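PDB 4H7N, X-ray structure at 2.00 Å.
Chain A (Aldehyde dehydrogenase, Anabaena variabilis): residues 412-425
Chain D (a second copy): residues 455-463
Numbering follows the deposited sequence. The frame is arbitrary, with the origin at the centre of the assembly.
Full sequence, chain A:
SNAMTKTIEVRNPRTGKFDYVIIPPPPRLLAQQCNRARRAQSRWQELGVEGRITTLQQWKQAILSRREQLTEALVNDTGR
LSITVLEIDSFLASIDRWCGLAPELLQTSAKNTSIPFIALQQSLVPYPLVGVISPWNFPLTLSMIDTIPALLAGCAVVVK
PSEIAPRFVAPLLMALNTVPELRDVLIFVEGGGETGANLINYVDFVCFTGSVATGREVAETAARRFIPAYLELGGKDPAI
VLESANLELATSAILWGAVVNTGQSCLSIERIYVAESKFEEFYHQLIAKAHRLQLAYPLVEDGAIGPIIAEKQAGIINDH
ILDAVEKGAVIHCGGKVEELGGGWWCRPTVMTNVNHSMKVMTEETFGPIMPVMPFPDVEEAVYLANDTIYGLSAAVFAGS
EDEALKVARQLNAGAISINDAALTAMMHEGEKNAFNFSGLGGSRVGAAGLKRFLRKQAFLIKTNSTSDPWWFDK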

ATOM      1  N   ASN A 412     -17.723  10.008   4.524  1.00 25.45           N
ATOM      2  CA  ASN A 412     -16.615   9.081   4.591  1.00 25.19           C
ATOM      3  C   ASN A 412     -16.615   8.055   3.429  1.00 24.40           C
ATOM      4  O   ASN A 412     -16.755   6.872   3.641  1.00 26.02           O
ATOM      5  CB  ASN A 412     -16.644   8.366   5.967  1.00 26.57           C
ATOM      6  CG  ASN A 412     -16.577   9.342   7.139  1.00 29.36           C
ATOM      7  OD1 ASN A 412     -15.909  10.374   7.077  1.00 29.92           O
ATOM      8  ND2 ASN A 412     -17.310   9.040   8.190  1.00 28.87           N
ATOM      9  N   ALA A 413     -16.379   8.516   2.209  1.00 25.56           N
ATOM     10  CA  ALA A 413     -16.353   7.663   1.022  1.00 25.27           C
ATOM     11  C   ALA A 413     -15.375   8.173   0.022  1.00 23.44           C
ATOM     12  O   ALA A 413     -15.123   9.380  -0.051  1.00 23.56           O
ATOM     13  CB  ALA A 413     -17.744   7.578   0.392  1.00 25.36           C
ATOM     14  N   GLY A 414     -14.837   7.265  -0.787  1.00 22.31           N
ATOM     15  CA  GLY A 414     -13.782   7.620  -1.722  1.00 23.01           C
ATOM     16  C   GLY A 414     -14.224   8.433  -2.924  1.00 23.35           C
ATOM     17  O   GLY A 414     -13.501   9.303  -3.383  1.00 25.40           O
ATOM     18  N   ALA A 415     -15.382   8.110  -3.471  1.00 24.66           N
ATOM     19  CA  ALA A 415     -15.861   8.820  -4.685  1.00 25.16           C
ATOM     20  C   ALA A 415     -17.312   9.292  -4.526  1.00 24.75           C
ATOM     21  O   ALA A 415     -18.202   8.481  -4.277  1.00 23.26           O
ATOM     22  CB  ALA A 415     -15.706   7.935  -5.898  1.00 26.15           C
ATOM     23  N   ILE A 416     -17.535  10.594  -4.575  1.00 22.44           N
ATOM     24  CA  ILE A 416     -18.852  11.077  -4.409  1.00 23.61           C
ATOM     25  C   ILE A 416     -19.326  11.655  -5.734  1.00 23.41           C
ATOM     26  O   ILE A 416     -18.725  12.559  -6.307  1.00 24.49           O
ATOM     27  CB  ILE A 416     -18.973  12.148  -3.326  1.00 25.03           C
ATOM     28  CG1 ILE A 416     -18.151  11.774  -2.059  1.00 27.61           C
ATOM     29  CG2 ILE A 416     -20.431  12.506  -3.056  1.00 25.00           C
ATOM     30  CD1 ILE A 416     -18.690  10.651  -1.253  1.00 30.11           C
ATOM     31  N   SER A 417     -20.451  11.145  -6.180  1.00 23.29           N
ATOM     32  CA  SER A 417     -21.112  11.698  -7.384  1.00 22.61           C
ATOM     33  C   SER A 417     -21.967  12.883  -6.981  1.00 23.64           C
ATOM     34  O   SER A 417     -22.646  12.812  -5.970  1.00 22.72           O
ATOM     35  CB  SER A 417     -21.964  10.608  -8.042  1.00 22.82           C
ATOM     36  OG  SER A 417     -21.149   9.583  -8.620  1.00 22.78           O
ATOM     37  N   ILE A 418     -21.927  13.957  -7.789  1.00 23.60           N
ATOM     38  CA  ILE A 418     -22.542  15.193  -7.465  1.00 24.52           C
ATOM     39  C   ILE A 418     -23.578  15.535  -8.553  1.00 25.58           C
ATOM     40  O   ILE A 418     -23.231  15.688  -9.738  1.00 26.48           O
ATOM     41  CB  ILE A 418     -21.494  16.343  -7.387  1.00 25.30           C
ATOM     42  CG1 ILE A 418     -20.391  16.028  -6.349  1.00 25.06           C
ATOM     43  CG2 ILE A 418     -22.211  17.609  -7.027  1.00 25.97           C
ATOM     44  CD1 ILE A 418     -20.872  15.968  -4.902  1.00 24.79           C
ATOM     45  N   ASN A 419     -24.846  15.566  -8.145  1.00 25.65           N
ATOM     46  CA  ASN A 419     -25.992  15.745  -9.072  1.00 27.42           C
ATOM     47  C   ASN A 419     -26.113  14.635 -10.080  1.00 25.58           C
ATOM     48  O   ASN A 419     -26.736  14.785 -11.096  1.00 26.49           O
ATOM     49  CB  ASN A 419     -25.954  17.136  -9.689  1.00 28.58           C
ATOM     50  CG  ASN A 419     -26.232  18.173  -8.641  1.00 30.95           C
ATOM     51  OD1 ASN A 419     -26.907  17.867  -7.672  1.00 30.57           O
ATOM     52  ND2 ASN A 419     -25.707  19.372  -8.797  1.00 32.48           N
ATOM     53  N   ASP A 420     -25.547  13.498  -9.704  1.00 25.24           N
ATOM     54  CA  ASP A 420     -25.627  12.247 -10.430  1.00 26.06           C
ATOM     55  C   ASP A 420     -25.353  11.106  -9.456  1.00 25.81           C
ATOM     56  O   ASP A 420     -25.051  11.358  -8.272  1.00 25.48           O
ATOM     57  CB  ASP A 420     -24.600  12.252 -11.539  1.00 27.58           C
ATOM     58  CG  ASP A 420     -25.024  11.447 -12.731  1.00 29.24           C
ATOM     59  OD1 ASP A 420     -25.771  10.435 -12.557  1.00 31.22           O
ATOM     60  OD2 ASP A 420     -24.571  11.819 -13.847  1.00 32.05           O
ATOM     61  N   ALA A 421     -25.488   9.851  -9.915  1.00 26.21           N
ATOM     62  CA  ALA A 421     -25.234   8.706  -9.035  1.00 25.87           C
ATOM     63  C   ALA A 421     -24.444   7.644  -9.743  1.00 26.72           C
ATOM     64  O   ALA A 421     -24.603   7.442 -10.957  1.00 25.95           O
ATOM     65  CB  ALA A 421     -26.543   8.102  -8.511  1.00 25.87           C
ATOM     66  N   ALA A 422     -23.589   6.967  -8.965  1.00 25.10           N
ATOM     67  CA  ALA A 422     -22.779   5.853  -9.417  1.00 26.37           C
ATOM     68  C   ALA A 422     -21.866   6.144 -10.579  1.00 26.24           C
ATOM     69  O   ALA A 422     -21.655   5.271 -11.430  1.00 27.28           O
ATOM     70  CB  ALA A 422     -23.690   4.661  -9.760  1.00 28.33           C
ATOM     71  N   LEU A 423     -21.321   7.352 -10.642  1.00 26.63           N
ATOM     72  CA  LEU A 423     -20.534   7.722 -11.822  1.00 28.04           C
ATOM     73  C   LEU A 423     -19.308   6.897 -11.964  1.00 28.29           C
ATOM     74  O   LEU A 423     -18.888   6.640 -13.114  1.00 28.69           O
ATOM     75  CB  LEU A 423     -20.202   9.214 -11.856  1.00 28.27           C
ATOM     76  CG  LEU A 423     -21.400  10.054 -12.238  1.00 28.99           C
ATOM     77  CD1 LEU A 423     -21.151  11.509 -11.950  1.00 30.46           C
ATOM     78  CD2 LEU A 423     -21.751   9.840 -13.715  1.00 31.51           C
ATOM     79  N   THR A 424     -18.777   6.354 -10.851  1.00 27.14           N
ATOM     80  CA  THR A 424     -17.577   5.523 -10.983  1.00 30.87           C
ATOM     81  C   THR A 424     -17.839   4.229 -11.712  1.00 33.79           C
ATOM     82  O   THR A 424     -16.924   3.596 -12.168  1.00 33.96           O
ATOM     83  CB  THR A 424     -16.860   5.216  -9.675  1.00 28.57           C
ATOM     84  OG1 THR A 424     -17.690   4.406  -8.836  1.00 27.44           O
ATOM     85  CG2 THR A 424     -16.519   6.527  -8.985  1.00 28.56           C
ATOM     86  N   ALA A 425     -19.092   3.857 -11.849  1.00 34.53           N
ATOM     87  CA  ALA A 425     -19.397   2.713 -12.704  1.00 38.84           C
ATOM     88  C   ALA A 425     -19.184   3.034 -14.199  1.00 40.45           C
ATOM     89  O   ALA A 425     -18.906   2.146 -14.996  1.00 42.78           O
ATOM     90  CB  ALA A 425     -20.810   2.197 -12.383  1.00 38.46           C
TER
ATOM     91  N   ARG D 455      -6.208   9.877   2.561  1.00 25.23           N
ATOM     92  CA  ARG D 455      -7.079   9.228   1.602  1.00 27.34           C
ATOM     93  C   ARG D 455      -7.467  10.231   0.491  1.00 25.98           C
ATOM     94  O   ARG D 455      -7.818  11.357   0.776  1.00 24.89           O
ATOM     95  CB  ARG D 455      -8.318   8.780   2.291  1.00 26.80           C
ATOM     96  CG  ARG D 455      -8.090   7.591   3.156  1.00 30.92           C
ATOM     97  CD  ARG D 455      -9.462   7.050   3.487  1.00 34.97           C
ATOM     98  NE  ARG D 455      -9.413   5.769   4.175  1.00 38.76           N
ATOM     99  CZ  ARG D 455      -9.297   5.649   5.485  1.00 39.63           C
ATOM    100  NH1 ARG D 455      -9.183   6.741   6.274  1.00 39.24           N
ATOM    101  NH2 ARG D 455      -9.294   4.438   5.997  1.00 38.88           N
ATOM    102  N   LYS D 456      -7.407   9.809  -0.754  1.00 24.97           N
ATOM    103  CA  LYS D 456      -7.868  10.628  -1.871  1.00 26.96           C
ATOM    104  C   LYS D 456      -9.354  10.426  -2.013  1.00 26.07           C
ATOM    105  O   LYS D 456      -9.852   9.290  -1.885  1.00 25.94           O
ATOM    106  CB  LYS D 456      -7.150  10.222  -3.159  1.00 32.83           C
ATOM    107  CG  LYS D 456      -5.619  10.385  -3.106  1.00 39.61           C
ATOM    108  CD  LYS D 456      -4.988   9.751  -4.348  1.00 48.95           C
ATOM    109  CE  LYS D 456      -3.581   9.167  -4.155  1.00 54.50           C
ATOM    110  NZ  LYS D 456      -3.208   8.313  -5.354  1.00 54.89           N
ATOM    111  N   GLN D 457     -10.072  11.532  -2.197  1.00 26.12           N
ATOM    112  CA  GLN D 457     -11.461  11.516  -2.557  1.00 26.60           C
ATOM    113  C   GLN D 457     -11.663  12.178  -3.899  1.00 26.66           C
ATOM    114  O   GLN D 457     -11.075  13.258  -4.179  1.00 26.85           O
ATOM    115  CB  GLN D 457     -12.300  12.349  -1.601  1.00 30.60           C
ATOM    116  CG  GLN D 457     -12.593  11.771  -0.289  1.00 33.28           C
ATOM    117  CD  GLN D 457     -13.579  12.648   0.498  1.00 33.59           C
ATOM    118  OE1 GLN D 457     -13.345  13.837   0.703  1.00 33.51           O
ATOM    119  NE2 GLN D 457     -14.668  12.060   0.922  1.00 31.59           N
ATOM    120  N   ALA D 458     -12.519  11.579  -4.713  1.00 25.18           N
ATOM    121  CA  ALA D 458     -12.870  12.141  -6.005  1.00 25.32           C
ATOM    122  C   ALA D 458     -14.320  12.649  -5.928  1.00 26.47           C
ATOM    123  O   ALA D 458     -15.205  12.001  -5.334  1.00 24.38           O
ATOM    124  CB  ALA D 458     -12.718  11.087  -7.106  1.00 25.94           C
ATOM    125  N   PHE D 459     -14.562  13.815  -6.497  1.00 25.38           N
ATOM    126  CA  PHE D 459     -15.916  14.309  -6.668  1.00 25.89           C
ATOM    127  C   PHE D 459     -16.198  14.453  -8.171  1.00 26.26           C
ATOM    128  O   PHE D 459     -15.550  15.242  -8.874  1.00 26.14           O
ATOM    129  CB  PHE D 459     -16.115  15.650  -5.966  1.00 26.81           C
ATOM    130  CG  PHE D 459     -15.758  15.635  -4.502  1.00 27.77           C
ATOM    131  CD1 PHE D 459     -16.674  15.295  -3.564  1.00 28.29           C
ATOM    132  CD2 PHE D 459     -14.458  15.869  -4.090  1.00 34.37           C
ATOM    133  CE1 PHE D 459     -16.358  15.267  -2.231  1.00 30.34           C
ATOM    134  CE2 PHE D 459     -14.138  15.847  -2.727  1.00 34.16           C
ATOM    135  CZ  PHE D 459     -15.099  15.555  -1.809  1.00 29.52           C
ATOM    136  N   LEU D 460     -17.186  13.705  -8.633  1.00 24.79           N
ATOM    137  CA  LEU D 460     -17.468  13.626 -10.021  1.00 25.84           C
ATOM    138  C   LEU D 460     -18.803  14.350 -10.199  1.00 25.68           C
ATOM    139  O   LEU D 460     -19.830  13.927  -9.676  1.00 25.87           O
ATOM    140  CB  LEU D 460     -17.534  12.168 -10.436  1.00 26.80           C
ATOM    141  CG  LEU D 460     -16.221  11.408 -10.532  1.00 28.08           C
ATOM    142  CD1 LEU D 460     -16.416   9.946 -10.812  1.00 30.93           C
ATOM    143  CD2 LEU D 460     -15.409  11.959 -11.682  1.00 30.34           C
ATOM    144  N   ILE D 461     -18.765  15.442 -10.952  1.00 25.33           N
ATOM    145  CA  ILE D 461     -19.811  16.433 -10.927  1.00 25.99           C
ATOM    146  C   ILE D 461     -20.526  16.533 -12.271  1.00 25.42           C
ATOM    147  O   ILE D 461     -19.907  16.863 -13.239  1.00 25.26           O
ATOM    148  CB  ILE D 461     -19.191  17.798 -10.601  1.00 27.13           C
ATOM    149  CG1 ILE D 461     -18.474  17.763  -9.244  1.00 27.18           C
ATOM    150  CG2 ILE D 461     -20.245  18.888 -10.587  1.00 28.22           C
ATOM    151  CD1 ILE D 461     -17.403  18.827  -9.120  1.00 27.94           C
ATOM    152  N   LYS D 462     -21.810  16.155 -12.327  1.00 25.32           N
ATOM    153  CA  LYS D 462     -22.624  16.395 -13.518  1.00 25.45           C
ATOM    154  C   LYS D 462     -22.971  17.872 -13.665  1.00 25.72           C
ATOM    155  O   LYS D 462     -23.593  18.482 -12.788  1.00 25.31           O
ATOM    156  CB  LYS D 462     -23.907  15.566 -13.493  1.00 25.51           C
ATOM    157  CG  LYS D 462     -24.780  15.773 -14.708  1.00 26.40           C
ATOM    158  CD  LYS D 462     -26.055  14.961 -14.570  1.00 26.98           C
ATOM    159  CE  LYS D 462     -27.017  15.173 -15.731  1.00 27.83           C
ATOM    160  NZ  LYS D 462     -26.523  14.589 -17.018  1.00 28.60           N
ATOM    161  N   THR D 463     -22.570  18.454 -14.781  1.00 27.09           N
ATOM    162  CA  THR D 463     -22.664  19.910 -14.959  1.00 27.82           C
ATOM    163  C   THR D 463     -23.756  20.294 -15.960  1.00 28.70           C
ATOM    164  O   THR D 463     -24.007  21.472 -16.204  1.00 28.82           O
ATOM    165  CB  THR D 463     -21.306  20.480 -15.414  1.00 29.32           C
ATOM    166  OG1 THR D 463     -20.958  19.922 -16.698  1.00 30.25           O
ATOM    167  CG2 THR D 463     -20.184  20.154 -14.414  1.00 29.16           C
TER
HETATM  168  O   HOH W   1     -23.866  20.168 -10.688  1.00 38.14           O

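Parallel β-strands bond in a staggered fashion: each bonded residue on one strand uses its NH and CO to reach two different residues on its partner. The junction between the two copies of this aldehyde dehydrogenase is a clear example, with strand 415-418 of chain A lying 16° from parallel to strand 455-462 of chain D. Five backbone hydrogen bonds form the ladder. Ala458(D) N donates to Gly414(A) O (2.8 Å), and Ala458(D) O accepts from Ile416(A) N (2.8 Å). Ile416(A) O then receives Leu460(D) N (3.0 Å), Leu460(D) O receives Ile418(A) N (2.8 Å), and Lys462(D) N closes the series on Ile418(A) O (3.0 Å). Alternate residues therefore carry the bonding, while those between them bring CA-H groups to the same carbonyls, as where Phe459(D) CA lies 3.3 Å from Ile416(A) O.

Both ends of the ladder are extended by side chains. The amide of Gln457(D) donates through NE2 to Ala413(A) O at 2.9 Å, nearly linearly. Beyond the last rung, a water accepts from Asn419(A) ND2 (2.8 Å) and donates to Lys462(D) O (2.7 Å), joining the chains where the strand of chain A has given way to loop.

Because side chains alternate, the shared sheet has two distinct surfaces. On one, Ile416(A) CB approaches Phe459(D) CD1 at 3.9 Å, and Ile418(A) CB meets Ile461(D) CG1 at 3.8 Å, forming an apolar cluster. On the other, Leu460(D), the residue most covered by the opposing stretch, sits near the segment of chain A that returns to the strand: Leu423(A) CD1 lies 4.0 Å from Leu460(D) CB, and Thr424(A) CG2 lies 3.9 Å from Leu460(D) CD1. Within chain A, Leu423(A) N donates to Ser417(A) OG (3.0 Å), tying that segment back to the strand.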